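Local coordinates for putative ABC type-2 transporter (Thermotoga maritima MSB8, PDB 3CNI), which is probably part of an ABC-type membrane transporter of the ABC-2 family, this fragment being a single domain of the longer protein and one that binds calcium, at residues T87-S90 against E91-T95; G96-S99 against S100-E103. All blocks are in the same frame, centred on the assembly; numbering follows the deposited sequence. Where two conformers were deposited one is given.

Interaction 1 (T87-S90 against E91-T95); sequences TGLS and EAVST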
ATOM      1  N   THR A  87      -2.657  20.250  -4.065  1.00 75.35           N
ATOM      2  CA  THR A  87      -2.792  19.484  -2.848  1.00 74.88           C
ATOM      3  C   THR A  87      -4.242  19.109  -2.608  1.00 73.87           C
ATOM      4  O   THR A  87      -4.748  19.228  -1.488  1.00 73.83           O
ATOM      5  CB  THR A  87      -2.186  20.239  -1.660  1.00 75.56           C
ATOM      6  OG1 THR A  87      -3.033  21.311  -1.234  1.00 76.87           O
ATOM      7  CG2 THR A  87      -0.814  20.795  -2.049  1.00 77.00           C
ATOM      8  N   GLY A  88      -4.878  18.602  -3.670  1.00 72.54           N
ATOM      9  CA  GLY A  88      -6.297  18.249  -3.633  1.00 71.49           C
ATOM     10  C   GLY A  88      -6.701  16.859  -4.016  1.00 71.12           C
ATOM     11  O   GLY A  88      -5.908  15.948  -4.186  1.00 70.42           O
ATOM     12  N   LEU A  89      -7.989  16.728  -4.202  1.00 71.07           N
ATOM     13  CA  LEU A  89      -8.588  15.428  -4.355  1.00 71.73           C
ATOM     14  C   LEU A  89      -7.884  14.571  -5.397  1.00 71.53           C
ATOM     15  O   LEU A  89      -7.747  13.369  -5.207  1.00 71.83           O
ATOM     16  CB  LEU A  89     -10.079  15.538  -4.677  1.00 71.45           C
ATOM     17  CG  LEU A  89     -10.921  14.243  -4.659  1.00 73.36           C
ATOM     18  CD1 LEU A  89     -10.605  13.305  -3.473  1.00 73.08           C
ATOM     19  CD2 LEU A  89     -12.433  14.539  -4.723  1.00 73.96           C
ATOM     20  N   SER A  90      -7.443  15.195  -6.485  1.00 70.80           N
ATOM     21  CA  SER A  90      -7.018  14.449  -7.683  1.00 69.84           C
ATOM     22  C   SER A  90      -5.672  13.859  -7.385  1.00 68.88           C
ATOM     23  O   SER A  90      -5.380  12.732  -7.712  1.00 69.44           O
ATOM     24  CB  SER A  90      -6.941  15.337  -8.942  1.00 69.98           C
ATOM     25  OG  SER A  90      -8.182  15.988  -9.194  0.50 69.49           O
ATOM     26  N   GLU A  91      -4.894  14.655  -6.692  1.00 68.68           N
ATOM     27  CA  GLU A  91      -3.526  14.321  -6.282  1.00 68.71           C
ATOM     28  C   GLU A  91      -3.538  13.204  -5.225  1.00 67.08           C
ATOM     29  O   GLU A  91      -2.691  12.345  -5.264  1.00 66.37           O
ATOM     30  CB  GLU A  91      -2.770  15.577  -5.758  1.00 69.09           C
ATOM     31  CG  GLU A  91      -2.332  16.618  -6.858  1.00 73.01           C
ATOM     32  CD  GLU A  91      -3.478  17.488  -7.416  1.00 77.72           C
ATOM     33  OE1 GLU A  91      -4.336  18.012  -6.645  1.00 81.56           O
ATOM     34  OE2 GLU A  91      -3.508  17.672  -8.658  1.00 83.18           O
ATOM     35  N   ALA A  92      -4.522  13.265  -4.310  1.00 65.81           N
ATOM     36  CA  ALA A  92      -4.772  12.258  -3.258  1.00 65.26           C
ATOM     37  C   ALA A  92      -5.188  10.963  -3.912  1.00 65.15           C
ATOM     38  O   ALA A  92      -4.743   9.882  -3.527  1.00 66.33           O
ATOM     39  CB  ALA A  92      -5.821  12.715  -2.203  1.00 62.95           C
ATOM     40  N   VAL A  93      -5.969  11.071  -4.968  1.00 65.24           N
ATOM     41  CA  VAL A  93      -6.439   9.880  -5.690  1.00 65.17           C
ATOM     42  C   VAL A  93      -5.309   9.190  -6.427  1.00 65.31           C
ATOM     43  O   VAL A  93      -5.197   7.951  -6.399  1.00 65.46           O
ATOM     44  CB  VAL A  93      -7.591  10.212  -6.635  1.00 66.24           C
ATOM     45  CG1 VAL A  93      -7.827   9.084  -7.671  1.00 64.37           C
ATOM     46  CG2 VAL A  93      -8.855  10.514  -5.782  1.00 64.77           C
ATOM     47  N   SER A  94      -4.441   9.984  -7.050  1.00 64.56           N
ATOM     48  CA  SER A  94      -3.205   9.425  -7.677  1.00 63.63           C
ATOM     49  C   SER A  94      -2.276   8.786  -6.697  1.00 64.37           C
ATOM     50  O   SER A  94      -1.694   7.721  -6.952  1.00 64.69           O
ATOM     51  CB  SER A  94      -2.379  10.493  -8.409  1.00 64.00           C
ATOM     52  OG  SER A  94      -3.060  10.994  -9.550  1.00 57.76           O
ATOM     53  N   THR A  95      -2.054   9.473  -5.594  1.00 65.27           N
ATOM     54  CA  THR A  95      -1.181   8.936  -4.553  1.00 66.44           C
ATOM     55  C   THR A  95      -1.621   7.587  -4.038  1.00 66.16           C
ATOM     56  O   THR A  95      -0.864   6.638  -4.036  1.00 67.73           O
ATOM     57  CB  THR A  95      -1.084   9.891  -3.374  1.00 67.06           C
ATOM     58  OG1 THR A  95      -0.487  11.103  -3.834  1.00 70.78           O
ATOM     59  CG2 THR A  95      -0.135   9.368  -2.365  1.00 70.41           C
TER

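Interaction 2 (G96-S99 against S100-E103); sequences GTIS and SLIE. With CA (calcium ion), chain B.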
ATOM      1  N   GLY A  96      -2.862   7.515  -3.591  1.00 65.94           N
ATOM      2  CA  GLY A  96      -3.462   6.270  -3.126  1.00 65.35           C
ATOM      3  C   GLY A  96      -3.522   5.196  -4.188  1.00 65.93           C
ATOM      4  O   GLY A  96      -3.265   4.034  -3.930  1.00 66.72           O
ATOM      5  N   THR A  97      -3.889   5.575  -5.394  1.00 65.56           N
ATOM      6  CA  THR A  97      -4.004   4.594  -6.509  1.00 65.59           C
ATOM      7  C   THR A  97      -2.689   3.994  -6.903  1.00 64.29           C
ATOM      8  O   THR A  97      -2.609   2.820  -7.087  1.00 66.09           O
ATOM      9  CB  THR A  97      -4.676   5.199  -7.779  1.00 65.17           C
ATOM     10  OG1 THR A  97      -5.920   5.737  -7.403  1.00 68.03           O
ATOM     11  CG2 THR A  97      -4.983   4.166  -8.770  1.00 63.40           C
ATOM     12  N   ILE A  98      -1.661   4.806  -7.035  1.00 64.39           N
ATOM     13  CA  ILE A  98      -0.306   4.322  -7.427  1.00 63.36           C
ATOM     14  C   ILE A  98       0.301   3.482  -6.292  1.00 63.56           C
ATOM     15  O   ILE A  98       0.964   2.458  -6.510  1.00 63.05           O
ATOM     16  CB  ILE A  98       0.593   5.509  -7.935  1.00 63.02           C
ATOM     17  CG1 ILE A  98       0.064   5.928  -9.313  1.00 63.57           C
ATOM     18  CG2 ILE A  98       2.047   5.198  -8.003  1.00 59.36           C
ATOM     19  CD1 ILE A  98       0.346   7.382  -9.678  1.00 61.76           C
ATOM     20  N   SER A  99       0.003   3.861  -5.067  1.00 63.55           N
ATOM     21  CA  SER A  99       0.502   3.093  -3.939  1.00 63.85           C
ATOM     22  C   SER A  99      -0.064   1.687  -3.957  1.00 64.17           C
ATOM     23  O   SER A  99       0.581   0.722  -3.667  1.00 65.58           O
ATOM     24  CB  SER A  99       0.076   3.705  -2.620  1.00 62.74           C
ATOM     25  OG  SER A  99       0.690   4.919  -2.483  1.00 63.76           O
ATOM     26  N   SER A 100      -1.339   1.648  -4.194  1.00 65.45           N
ATOM     27  CA  SER A 100      -2.092   0.422  -4.387  1.00 65.83           C
ATOM     28  C   SER A 100      -1.487  -0.426  -5.496  1.00 66.44           C
ATOM     29  O   SER A 100      -1.395  -1.653  -5.420  1.00 66.84           O
ATOM     30  CB  SER A 100      -3.505   0.818  -4.734  1.00 66.14           C
ATOM     31  OG  SER A 100      -4.283  -0.297  -4.858  1.00 69.38           O
ATOM     32  N   LEU A 101      -1.026   0.246  -6.536  1.00 66.69           N
ATOM     33  CA  LEU A 101      -0.409  -0.466  -7.681  0.50 66.36           C
ATOM     34  C   LEU A 101       0.956  -1.054  -7.320  1.00 66.35           C
ATOM     35  O   LEU A 101       1.302  -2.116  -7.774  1.00 67.03           O
ATOM     36  CB  LEU A 101      -0.306   0.441  -8.935  0.50 66.41           C
ATOM     37  CG  LEU A 101      -1.645   0.999  -9.447  0.50 65.99           C
ATOM     38  CD1 LEU A 101      -1.422   1.920 -10.641  0.50 65.00           C
ATOM     39  CD2 LEU A 101      -2.627  -0.106  -9.780  0.50 63.56           C
ATOM     40  N   ILE A 102       1.728  -0.369  -6.492  1.00 66.79           N
ATOM     41  CA  ILE A 102       3.013  -0.874  -6.054  1.00 66.61           C
ATOM     42  C   ILE A 102       2.803  -2.160  -5.199  1.00 66.69           C
ATOM     43  O   ILE A 102       3.590  -3.124  -5.246  1.00 65.56           O
ATOM     44  CB  ILE A 102       3.801   0.207  -5.239  1.00 67.90           C
ATOM     45  CG1 ILE A 102       4.177   1.403  -6.132  1.00 68.40           C
ATOM     46  CG2 ILE A 102       5.019  -0.392  -4.602  1.00 66.27           C
ATOM     47  CD1 ILE A 102       4.376   1.012  -7.547  1.00 71.86           C
ATOM     48  N   GLU A 103       1.741  -2.163  -4.402  1.00 66.80           N
ATOM     49  CA  GLU A 103       1.428  -3.363  -3.557  1.00 66.21           C
ATOM     50  C   GLU A 103       1.163  -4.481  -4.491  1.00 65.62           C
ATOM     51  O   GLU A 103       1.638  -5.609  -4.343  1.00 66.46           O
ATOM     52  CB  GLU A 103       0.219  -3.137  -2.653  1.00 65.61           C
ATOM     53  CG  GLU A 103       0.472  -2.186  -1.539  1.00 68.18           C
ATOM     54  CD  GLU A 103       1.523  -2.687  -0.566  1.00 68.29           C
ATOM     55  OE1 GLU A 103       1.869  -3.894  -0.599  1.00 71.66           O
ATOM     56  OE2 GLU A 103       2.017  -1.874   0.228  1.00 69.60           O
TER
HETATM   57 CA    CA B 201       1.544   5.871  -0.268  1.00 62.58          CA
HETATM   58  O   HOH W   1       2.850   3.994  -0.844  1.00 60.01           O
HETATM   59  O   HOH W   2       2.969   7.651  -1.321  1.00 43.77           O
HETATM   60  O   HOH W   3       0.748   4.575   1.561  1.00 57.89           O
HETATM   61  O   HOH W   4      -0.783   5.938  -0.374  1.00 46.81           O

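Interaction 1 (T87-S90 against E91-T95)
E91 turns back over the start of its own helix and takes the backbone N-H of G88 on its carboxylate. From CB outward the side chain begins beside the cap, E91 CB lying 3.5 Å from G88 O. CG stands anti to the carbonyl carbon of E91 itself (chi1 -73°), and a bend at chi2 (75°) then folds the chain back toward the N-terminus. CD brings OE1 to the N-H of G88, with 3.1 Å between E91 OE1 and G88 N; the oxygen uses its anti lone pair, the one turned away from OE2. E91 OE2 lies 4.2 Å from S90 CB. G88 is the N-cap of helix 89-107, and the bond from its N-H to the side chain three residues on is the reciprocal half of a capping box; the other half would need a cap side chain, which glycine lacks. A negative carboxylate here would probably suit the positive end of the helix dipole. From G88 the helix runs on through regular bonds, A92 N to G88 O at 3.0 Å and V93 N to L89 O at 2.9 Å. On another face L89 meets V93, L89 CD1 standing 4.0 Å from V93 CG2 with the two side chains slanting across one another. The carbonyl oxygen of E91 is itself gripped twice, by the backbone N-H and the hydroxyl of T95, one turn on, which reach it from opposite faces of its plane; T95 OG1 is 2.9 Å from E91 O. F124 of the second subunit packs on both E91 and T95, while the S94 hydroxyl is hydrogen-bonded to the side-chain oxygen of Q11.

Interaction 2 (G96-S99 against S100-E103)
S99 and S100 adjoin in the middle of helix 89-107, yet their hydroxyls do different work. S99 OG binds a calcium ion at 2.6 Å, and four waters surround the same metal, with the oxygen of water 4 at 2.3 Å from the calcium ion. E146, from helix 145-152, is the other protein ligand. Behind the metal bond, S99 OG stands anti to its carbonyl carbon (chi1 -66°), where it also hydrogen-bonds the carbonyl oxygen of T95 one turn back. S100 takes the other course: its OG is anti to the backbone N (chi1 -177°) and pairs with S100 OG of the second subunit, while S100 CB rests 3.2 Å from T97 O. Backbone bonds hold the two serines in place, S100 N to G96 O at 3.1 Å and E103 N to S99 O at 3.2 Å. Between them L101 N bonds to T97 O at 3.1 Å. Further out, I98 packs on W82 and A58 and I102 on L78 and I60, seating the helix on strands 58-62 and 76-84, while E103 forms a salt bridge with K106. With a neutral hydroxyl and four waters among its ligands, the calcium ion keeps much of its hydration, and the E146 carboxylate probably offsets part of its charge.

Both interactions belong to helix 89-107 and follow each other along it, their centres 13 Å apart. Interaction 1 is the helix start, its centre about 16 Å from that of the chain, and has the more open surroundings; interaction 2, its centre about 9 Å from that of the chain, has half of its touching residues buried and sits on the sheet. Chemistry follows place: a carboxylate serves the N-terminal backbone of the helix in 87-95, whereas in 96-103 hydroxyls serve a metal and a partner chain, with isoleucines turned to the strands. The second subunit touches both, through packing at the first and, at the second, also through a hydrogen bond between two serine hydroxyls.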